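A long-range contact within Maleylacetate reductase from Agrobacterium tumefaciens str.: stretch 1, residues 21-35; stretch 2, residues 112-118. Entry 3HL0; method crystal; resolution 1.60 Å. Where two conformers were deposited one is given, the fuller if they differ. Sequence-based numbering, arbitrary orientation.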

# COMPACT_ATOMS: atom_id res chain seq x y z
N SER A 21 -1.20 5.72 26.31
CA SER A 21 -2.07 4.67 26.84
C SER A 21 -1.70 3.25 26.40
O SER A 21 -2.11 2.29 27.05
CB SER A 21 -3.54 4.98 26.46
OG SER A 21 -3.65 4.95 25.04
N SER A 22 -0.92 3.08 25.33
CA SER A 22 -0.56 1.72 24.90
C SER A 22 0.45 1.11 25.90
O SER A 22 0.68 -0.10 25.88
CB SER A 22 -0.03 1.66 23.46
OG SER A 22 0.99 2.62 23.20
N ALA A 23 1.00 1.95 26.77
CA ALA A 23 1.90 1.52 27.86
C ALA A 23 1.14 0.72 28.90
O ALA A 23 1.77 0.01 29.69
CB ALA A 23 2.53 2.72 28.54
N ASP A 24 -0.18 0.85 28.90
CA ASP A 24 -1.07 0.21 29.87
C ASP A 24 -1.87 -0.96 29.27
O ASP A 24 -2.95 -1.32 29.78
CB ASP A 24 -2.03 1.25 30.47
CG ASP A 24 -1.32 2.48 31.08
OD1 ASP A 24 -0.35 2.32 31.86
OD2 ASP A 24 -1.76 3.62 30.78
N VAL A 25 -1.37 -1.56 28.20
CA VAL A 25 -2.07 -2.70 27.59
C VAL A 25 -2.19 -3.86 28.58
O VAL A 25 -3.20 -4.54 28.65
CB VAL A 25 -1.38 -3.16 26.30
CG1 VAL A 25 -1.96 -4.49 25.80
CG2 VAL A 25 -1.53 -2.10 25.22
N ALA A 26 -1.12 -4.10 29.33
CA ALA A 26 -1.13 -5.11 30.37
C ALA A 26 -2.33 -5.02 31.31
O ALA A 26 -2.99 -6.02 31.56
CB ALA A 26 0.18 -5.08 31.18
N GLU A 27 -2.60 -3.80 31.82
CA GLU A 27 -3.77 -3.50 32.67
C GLU A 27 -5.06 -4.00 32.03
O GLU A 27 -5.89 -4.64 32.68
CB GLU A 27 -3.90 -1.98 32.89
CG GLU A 27 -2.79 -1.32 33.70
CD GLU A 27 -3.14 0.12 34.09
OE1 GLU A 27 -4.02 0.72 33.44
OE2 GLU A 27 -2.54 0.64 35.06
N GLU A 28 -5.23 -3.69 30.75
CA GLU A 28 -6.45 -4.03 30.03
C GLU A 28 -6.61 -5.53 29.82
O GLU A 28 -7.72 -6.06 29.88
CB GLU A 28 -6.51 -3.26 28.70
CG GLU A 28 -6.58 -1.74 28.94
CD GLU A 28 -7.84 -1.32 29.68
OE1 GLU A 28 -8.93 -1.92 29.46
OE2 GLU A 28 -7.74 -0.37 30.48
N ILE A 29 -5.49 -6.21 29.57
CA ILE A 29 -5.53 -7.67 29.45
C ILE A 29 -6.01 -8.25 30.77
O ILE A 29 -6.91 -9.11 30.82
CB ILE A 29 -4.16 -8.27 29.00
CG1 ILE A 29 -3.85 -7.84 27.56
CG2 ILE A 29 -4.10 -9.84 29.14
CD1 ILE A 29 -2.39 -8.17 27.15
N ARG A 30 -5.42 -7.77 31.86
CA ARG A 30 -5.76 -8.29 33.19
C ARG A 30 -7.22 -8.03 33.55
O ARG A 30 -7.89 -8.90 34.13
CB ARG A 30 -4.81 -7.73 34.24
CG ARG A 30 -3.42 -8.32 34.15
CD ARG A 30 -2.59 -7.95 35.35
NE ARG A 30 -1.15 -8.05 35.08
CZ ARG A 30 -0.36 -7.01 34.81
NH1 ARG A 30 0.94 -7.19 34.57
NH2 ARG A 30 -0.87 -5.78 34.79
N ARG A 31 -7.72 -6.85 33.15
CA ARG A 31 -9.09 -6.41 33.44
C ARG A 31 -10.15 -7.30 32.79
O ARG A 31 -11.24 -7.49 33.35
CB ARG A 31 -9.26 -4.95 33.03
CG ARG A 31 -10.56 -4.28 33.45
CD ARG A 31 -10.55 -2.79 33.13
NE ARG A 31 -11.79 -2.15 33.56
CZ ARG A 31 -11.96 -1.56 34.74
NH1 ARG A 31 -10.97 -1.51 35.64
NH2 ARG A 31 -13.14 -1.02 35.04
N LEU A 32 -9.82 -7.88 31.64
CA LEU A 32 -10.65 -8.91 31.02
C LEU A 32 -10.53 -10.29 31.69
O LEU A 32 -11.21 -11.24 31.27
CB LEU A 32 -10.34 -9.04 29.52
CG LEU A 32 -10.62 -7.84 28.60
CD1 LEU A 32 -9.81 -7.98 27.28
CD2 LEU A 32 -12.12 -7.69 28.31
N GLY A 33 -9.67 -10.42 32.70
CA GLY A 33 -9.38 -11.73 33.31
C GLY A 33 -8.61 -12.68 32.41
O GLY A 33 -8.68 -13.90 32.57
N LEU A 34 -7.86 -12.11 31.45
CA LEU A 34 -7.08 -12.88 30.48
C LEU A 34 -5.58 -12.73 30.73
O LEU A 34 -5.15 -11.91 31.56
CB LEU A 34 -7.44 -12.39 29.06
CG LEU A 34 -8.94 -12.52 28.73
CD1 LEU A 34 -9.24 -11.95 27.35
CD2 LEU A 34 -9.45 -13.95 28.88
N SER A 35 -4.76 -13.52 30.03
CA SER A 35 -3.33 -13.55 30.37
C SER A 35 -2.36 -13.88 29.22
O SER A 35 -1.16 -13.92 29.43
CB SER A 35 -3.09 -14.48 31.59
OG SER A 35 -3.24 -15.84 31.23
N ALA A 112 -11.94 -15.26 20.39
CA ALA A 112 -10.89 -14.48 21.08
C ALA A 112 -11.47 -13.13 21.48
O ALA A 112 -12.18 -12.49 20.67
CB ALA A 112 -9.71 -14.24 20.12
N ALA A 113 -11.14 -12.65 22.67
CA ALA A 113 -11.43 -11.25 22.98
C ALA A 113 -10.44 -10.39 22.18
O ALA A 113 -9.31 -10.82 21.91
CB ALA A 113 -11.27 -10.98 24.49
N GLN A 114 -10.86 -9.17 21.82
CA GLN A 114 -10.01 -8.24 21.04
C GLN A 114 -9.70 -6.99 21.82
O GLN A 114 -10.63 -6.31 22.31
CB GLN A 114 -10.75 -7.80 19.78
CG GLN A 114 -11.11 -8.95 18.83
CD GLN A 114 -11.99 -8.45 17.71
OE1 GLN A 114 -11.54 -7.75 16.81
NE2 GLN A 114 -13.28 -8.80 17.77
N ILE A 115 -8.42 -6.63 21.89
CA ILE A 115 -7.99 -5.31 22.33
C ILE A 115 -7.39 -4.68 21.08
O ILE A 115 -6.42 -5.22 20.54
CB ILE A 115 -6.95 -5.43 23.44
CG1 ILE A 115 -7.59 -6.01 24.73
CG2 ILE A 115 -6.35 -4.02 23.78
CD1 ILE A 115 -6.53 -6.45 25.74
N VAL A 116 -7.99 -3.60 20.60
CA VAL A 116 -7.52 -2.99 19.35
C VAL A 116 -6.81 -1.71 19.70
O VAL A 116 -7.29 -0.93 20.54
CB VAL A 116 -8.71 -2.69 18.40
CG1 VAL A 116 -8.18 -2.10 17.06
CG2 VAL A 116 -9.48 -3.96 18.15
N ILE A 117 -5.64 -1.52 19.09
CA ILE A 117 -4.82 -0.31 19.27
C ILE A 117 -4.72 0.34 17.86
O ILE A 117 -3.80 0.03 17.06
CB ILE A 117 -3.42 -0.65 19.83
CG1 ILE A 117 -3.55 -1.45 21.13
CG2 ILE A 117 -2.64 0.69 20.10
CD1 ILE A 117 -2.17 -1.95 21.60
N PRO A 118 -5.71 1.21 17.52
CA PRO A 118 -5.81 1.71 16.13
C PRO A 118 -4.72 2.73 15.85
O PRO A 118 -4.43 3.56 16.69
CB PRO A 118 -7.19 2.38 16.06
CG PRO A 118 -7.93 1.96 17.30
CD PRO A 118 -6.87 1.59 18.35

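No hydrogen bond links these two stretches. The contact is made by apolar side chains, and it buries 324 Å² summed over both sides. Helix 25-31 lies nearly antiparallel to strand 113-118, at 160° between their N-to-C directions. Their axes come no closer than 10.1 Å, and side chains fill the gap.

The strand sets the pattern. Its side chains alternate, so Ala 113, Ile 115 and Ile 117 all point toward the first stretch. Gln 114, between two of them, points away, and its NE2 is hydrogen-bonded elsewhere in the structure.

Ile 115 is the centre of the contact and has the largest covered area, 87 Å². Its chi1 is m and its chi2 is t, which extends CD1 toward the helix. There CD1 lies 3.5 Å from CG1 of Ile 29. The CA-to-CB bond of Ile 29 points sideways, yet its long side chain still reaches the strand. Lower on the same side chain, CG1 of Ile 115 lies 3.9 Å from CD1 of Leu 32.

Ile 117 meets the beginning of the helix. Its CD1 is 3.7 Å from CG2 of Val 25, which points toward the strand and is buried. Its CG2 is 4.4 Å from CB of Ser 22, a looser contact. The OG of Ser 22 is hydrogen-bonded elsewhere, so its polar end is satisfied while its CB faces the isoleucine.

Ala 113 meets the other end of the first stretch. Its CB is 3.6 Å from CD1 of Leu 34 and 4.3 Å from CD1 of Leu 32. Here the leucines supply the reach and the alanine offers a single methyl group.

The turn after the helix helps to place Leu 34. Gly 33 has a positive phi, 69°, which favours glycine. It forms part of a Schellman motif: Gly 33 N bonds to Arg 30 O at 2.7 Å, and Leu 34 N bonds to Ile 29 O at 3.2 Å. The chain thus turns out of the helix with Leu 34 still pointing toward the strand.

Glu 28 is the charged residue at this apolar contact. Its CA-to-CB bond points toward the strand, and its CB is 4.4 Å from CD1 of Ile 115. The end of the side chain leads away, and both carboxylate oxygens are hydrogen-bonded elsewhere. Ala 26 points away from the strand. Glu 27, Arg 30 and Arg 31 are exposed and make no contact with it, as suits charged side chains.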